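Local structure of beta-1,4-galactanase (Thielavia heterothallica, 1HJS) at residues A[44-49]-A[64-69]. The protein hydrolyses the beta-1,4-galactosidic linkages of type I arabinogalactans, acting as a family 53 glycoside hydrolase of clan GH-A. Sequence-based numbering, arbitrary orientation.
Sequences VRQRVW and AIAKRA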
ATOM      1  N   VAL A  44      -6.122   0.316  -8.037  1.00 11.22           N
ATOM      2  CA  VAL A  44      -6.012  -0.821  -7.143  1.00 10.97           C
ATOM      3  C   VAL A  44      -4.546  -1.073  -6.829  1.00 11.20           C
ATOM      4  O   VAL A  44      -3.676  -0.973  -7.701  1.00 11.71           O
ATOM      5  CB  VAL A  44      -6.644  -2.114  -7.729  1.00 11.31           C
ATOM      6  CG1 VAL A  44      -8.158  -1.964  -7.786  1.00 11.13           C
ATOM      7  CG2 VAL A  44      -6.068  -2.409  -9.112  1.00 11.51           C
ATOM      8  N   ARG A  45      -4.285  -1.376  -5.565  1.00 10.60           N
ATOM      9  CA  ARG A  45      -2.944  -1.656  -5.077  1.00 10.44           C
ATOM     10  C   ARG A  45      -2.785  -3.173  -5.009  1.00 10.08           C
ATOM     11  O   ARG A  45      -3.726  -3.887  -4.646  1.00 10.11           O
ATOM     12  CB  ARG A  45      -2.790  -1.032  -3.687  1.00 10.43           C
ATOM     13  CG  ARG A  45      -1.421  -1.173  -3.025  1.00 11.04           C
ATOM     14  CD  ARG A  45      -1.493  -0.433  -1.695  1.00 11.79           C
ATOM     15  NE  ARG A  45      -0.252  -0.373  -0.927  1.00 11.17           N
ATOM     16  CZ  ARG A  45       0.011  -1.141   0.127  1.00 11.50           C
ATOM     17  NH1 ARG A  45      -0.870  -2.050   0.531  1.00 10.47           N
ATOM     18  NH2 ARG A  45       1.122  -0.943   0.828  1.00 10.74           N
ATOM     19  N   GLN A  46      -1.597  -3.663  -5.354  1.00  9.86           N
ATOM     20  CA  GLN A  46      -1.325  -5.098  -5.351  1.00  9.90           C
ATOM     21  C   GLN A  46       0.067  -5.403  -4.796  1.00 10.41           C
ATOM     22  O   GLN A  46       1.059  -4.800  -5.218  1.00 10.10           O
ATOM     23  CB  GLN A  46      -1.429  -5.645  -6.782  1.00  9.93           C
ATOM     24  CG  GLN A  46      -2.759  -5.346  -7.457  1.00  9.92           C
ATOM     25  CD  GLN A  46      -2.827  -5.845  -8.890  1.00 10.49           C
ATOM     26  OE1 GLN A  46      -3.808  -5.601  -9.590  1.00 11.16           O
ATOM     27  NE2 GLN A  46      -1.785  -6.547  -9.330  1.00  8.88           N
ATOM     28  N   ARG A  47       0.144  -6.335  -3.852  1.00 10.16           N
ATOM     29  CA  ARG A  47       1.433  -6.699  -3.280  1.00 10.40           C
ATOM     30  C   ARG A  47       2.115  -7.729  -4.167  1.00 10.81           C
ATOM     31  O   ARG A  47       1.483  -8.673  -4.644  1.00 10.88           O
ATOM     32  CB  ARG A  47       1.271  -7.262  -1.859  1.00 10.24           C
ATOM     33  CG  ARG A  47       0.242  -8.376  -1.719  1.00  9.47           C
ATOM     34  CD  ARG A  47       0.222  -8.937  -0.295  1.00 10.27           C
ATOM     35  NE  ARG A  47      -0.935  -9.803  -0.065  1.00  9.81           N
ATOM     36  CZ  ARG A  47      -2.154  -9.363   0.235  1.00 10.38           C
ATOM     37  NH1 ARG A  47      -2.387  -8.063   0.359  1.00  9.95           N
ATOM     38  NH2 ARG A  47      -3.155 -10.225   0.384  1.00 10.69           N
ATOM     39  N   VAL A  48       3.411  -7.537  -4.389  1.00 11.01           N
ATOM     40  CA  VAL A  48       4.178  -8.452  -5.217  1.00 11.57           C
ATOM     41  C   VAL A  48       5.277  -9.110  -4.398  1.00 11.74           C
ATOM     42  O   VAL A  48       6.099  -8.430  -3.790  1.00 11.67           O
ATOM     43  CB  VAL A  48       4.835  -7.714  -6.406  1.00 11.48           C
ATOM     44  CG1 VAL A  48       5.655  -8.697  -7.240  1.00 12.36           C
ATOM     45  CG2 VAL A  48       3.768  -7.046  -7.257  1.00 12.18           C
ATOM     46  N   TRP A  49       5.277 -10.438  -4.375  1.00 11.86           N
ATOM     47  CA  TRP A  49       6.297 -11.188  -3.662  1.00 12.10           C
ATOM     48  C   TRP A  49       7.200 -11.823  -4.716  1.00 13.03           C
ATOM     49  O   TRP A  49       6.761 -12.108  -5.832  1.00 13.09           O
ATOM     50  CB  TRP A  49       5.655 -12.246  -2.756  1.00 12.10           C
ATOM     51  CG  TRP A  49       4.885 -11.637  -1.602  1.00 11.56           C
ATOM     52  CD1 TRP A  49       4.837 -10.312  -1.251  1.00 12.24           C
ATOM     53  CD2 TRP A  49       4.077 -12.333  -0.643  1.00 11.54           C
ATOM     54  NE1 TRP A  49       4.049 -10.144  -0.132  1.00 11.19           N
ATOM     55  CE2 TRP A  49       3.572 -11.366   0.260  1.00 12.20           C
ATOM     56  CE3 TRP A  49       3.732 -13.678  -0.458  1.00 11.64           C
ATOM     57  CZ2 TRP A  49       2.737 -11.705   1.335  1.00 12.24           C
ATOM     58  CZ3 TRP A  49       2.899 -14.016   0.614  1.00 12.40           C
ATOM     59  CH2 TRP A  49       2.414 -13.031   1.494  1.00 11.84           C
ATOM     60  N   ALA A  64      -1.947 -11.210 -13.926  1.00 13.02           N
ATOM     61  CA  ALA A  64      -3.294 -11.692 -14.220  1.00 12.51           C
ATOM     62  C   ALA A  64      -4.370 -10.740 -13.688  1.00 12.72           C
ATOM     63  O   ALA A  64      -5.294 -10.374 -14.421  1.00 11.97           O
ATOM     64  CB  ALA A  64      -3.492 -13.088 -13.643  1.00 12.66           C
ATOM     65  N   ILE A  65      -4.266 -10.330 -12.425  1.00 11.61           N
ATOM     66  CA  ILE A  65      -5.285  -9.430 -11.896  1.00 11.67           C
ATOM     67  C   ILE A  65      -5.102  -7.997 -12.385  1.00 11.63           C
ATOM     68  O   ILE A  65      -6.070  -7.249 -12.480  1.00 11.31           O
ATOM     69  CB  ILE A  65      -5.362  -9.470 -10.348  1.00 11.46           C
ATOM     70  CG1 ILE A  65      -4.033  -9.048  -9.717  1.00 12.13           C
ATOM     71  CG2 ILE A  65      -5.726 -10.879  -9.895  1.00 11.37           C
ATOM     72  CD1 ILE A  65      -4.097  -8.977  -8.193  1.00 11.69           C
ATOM     73  N   ALA A  66      -3.869  -7.621 -12.718  1.00 11.76           N
ATOM     74  CA  ALA A  66      -3.622  -6.274 -13.236  1.00 12.08           C
ATOM     75  C   ALA A  66      -4.348  -6.116 -14.576  1.00 12.79           C
ATOM     76  O   ALA A  66      -4.893  -5.053 -14.871  1.00 12.45           O
ATOM     77  CB  ALA A  66      -2.129  -6.033 -13.415  1.00 11.74           C
ATOM     78  N   LYS A  67      -4.342  -7.172 -15.389  1.00 13.43           N
ATOM     79  CA  LYS A  67      -5.031  -7.139 -16.678  1.00 13.99           C
ATOM     80  C   LYS A  67      -6.524  -6.939 -16.438  1.00 14.03           C
ATOM     81  O   LYS A  67      -7.182  -6.209 -17.169  1.00 14.01           O
ATOM     82  CB  LYS A  67      -4.798  -8.442 -17.450  1.00 15.15           C
ATOM     83  CG  LYS A  67      -3.420  -8.575 -18.063  1.00 16.76           C
ATOM     84  CD  LYS A  67      -3.249  -9.959 -18.650  1.00 18.90           C
ATOM     85  CE  LYS A  67      -1.918 -10.106 -19.351  1.00 20.84           C
ATOM     86  NZ  LYS A  67      -1.711 -11.502 -19.853  1.00 22.77           N
ATOM     87  N   ARG A  68      -7.050  -7.587 -15.403  1.00 13.66           N
ATOM     88  CA  ARG A  68      -8.467  -7.475 -15.076  1.00 13.73           C
ATOM     89  C   ARG A  68      -8.785  -6.062 -14.610  1.00 13.33           C
ATOM     90  O   ARG A  68      -9.823  -5.501 -14.965  1.00 12.30           O
ATOM     91  CB  ARG A  68      -8.848  -8.486 -13.987  1.00 13.33           C
ATOM     92  CG  ARG A  68      -8.986  -9.913 -14.505  1.00 13.56           C
ATOM     93  CD  ARG A  68      -9.168 -10.908 -13.361  1.00 13.62           C
ATOM     94  NE  ARG A  68     -10.298 -10.569 -12.501  1.00 13.49           N
ATOM     95  CZ  ARG A  68     -10.658 -11.272 -11.433  1.00 13.78           C
ATOM     96  NH1 ARG A  68      -9.976 -12.362 -11.084  1.00 12.15           N
ATOM     97  NH2 ARG A  68     -11.699 -10.885 -10.707  1.00 12.92           N
ATOM     98  N   ALA A  69      -7.882  -5.485 -13.820  1.00 13.42           N
ATOM     99  CA  ALA A  69      -8.077  -4.130 -13.320  1.00 13.61           C
ATOM    100  C   ALA A  69      -8.098  -3.169 -14.504  1.00 13.77           C
ATOM    101  O   ALA A  69      -8.964  -2.293 -14.599  1.00 13.35           O
ATOM    102  CB  ALA A  69      -6.947  -3.750 -12.348  1.00 13.87           C
TER
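Strand 43-48 and helix 59-71 form the first two members of a beta-alpha-beta unit in the (beta/alpha)8 barrel, meeting through Gln46 and Val44 on one side and Ile65, Ala66 and Ala69 on the other. Residues 64-69 of the helix run nearly antiparallel to strand residues 44-48 (174°), the axes of these short segments coming within 10.2 Å. Gln46 reaches outward with its chain extended beyond CG (chi2 178°), which carries the flat amide up to the helix. Ile65 lies over one face of that amide: its CD1 sits above Gln46 CD at 3.5 Å, and its CG1 is 3.4 Å from Gln46 NE2. Ile65 CG1 stands between its own backbone N and carbonyl carbon (chi1 61°), which turns this branch over the amide. Ala66 instead meets the outer edge, its CB 4.1 Å from Gln46 NE2. Both polar ends of the buried amide have partners outside the two segments: NE2 is hydrogen-bonded to OD1 of Asn62, one turn before Ala66 on the same helix, and OE1 to NE1 of Trp9, after strand 4-8; together they hold its rotation. A leucine in place of Gln46 would probably leave the indole N-H of Trp9 and the side-chain oxygen OD1 of Asn62 without these mates. One turn on, Ala69 CB packs against Val44 CG2 at 3.6 Å. Helix 12-17 covers Ile65 through Val12 and Val13, while Val76 of strand 75-80 touches both Gln46 and Ala69. Arg45, alternating with these outward residues, forms salt bridges with Asp8, Asp79 and Glu245, the probable catalytic nucleophile, on strand 240-245.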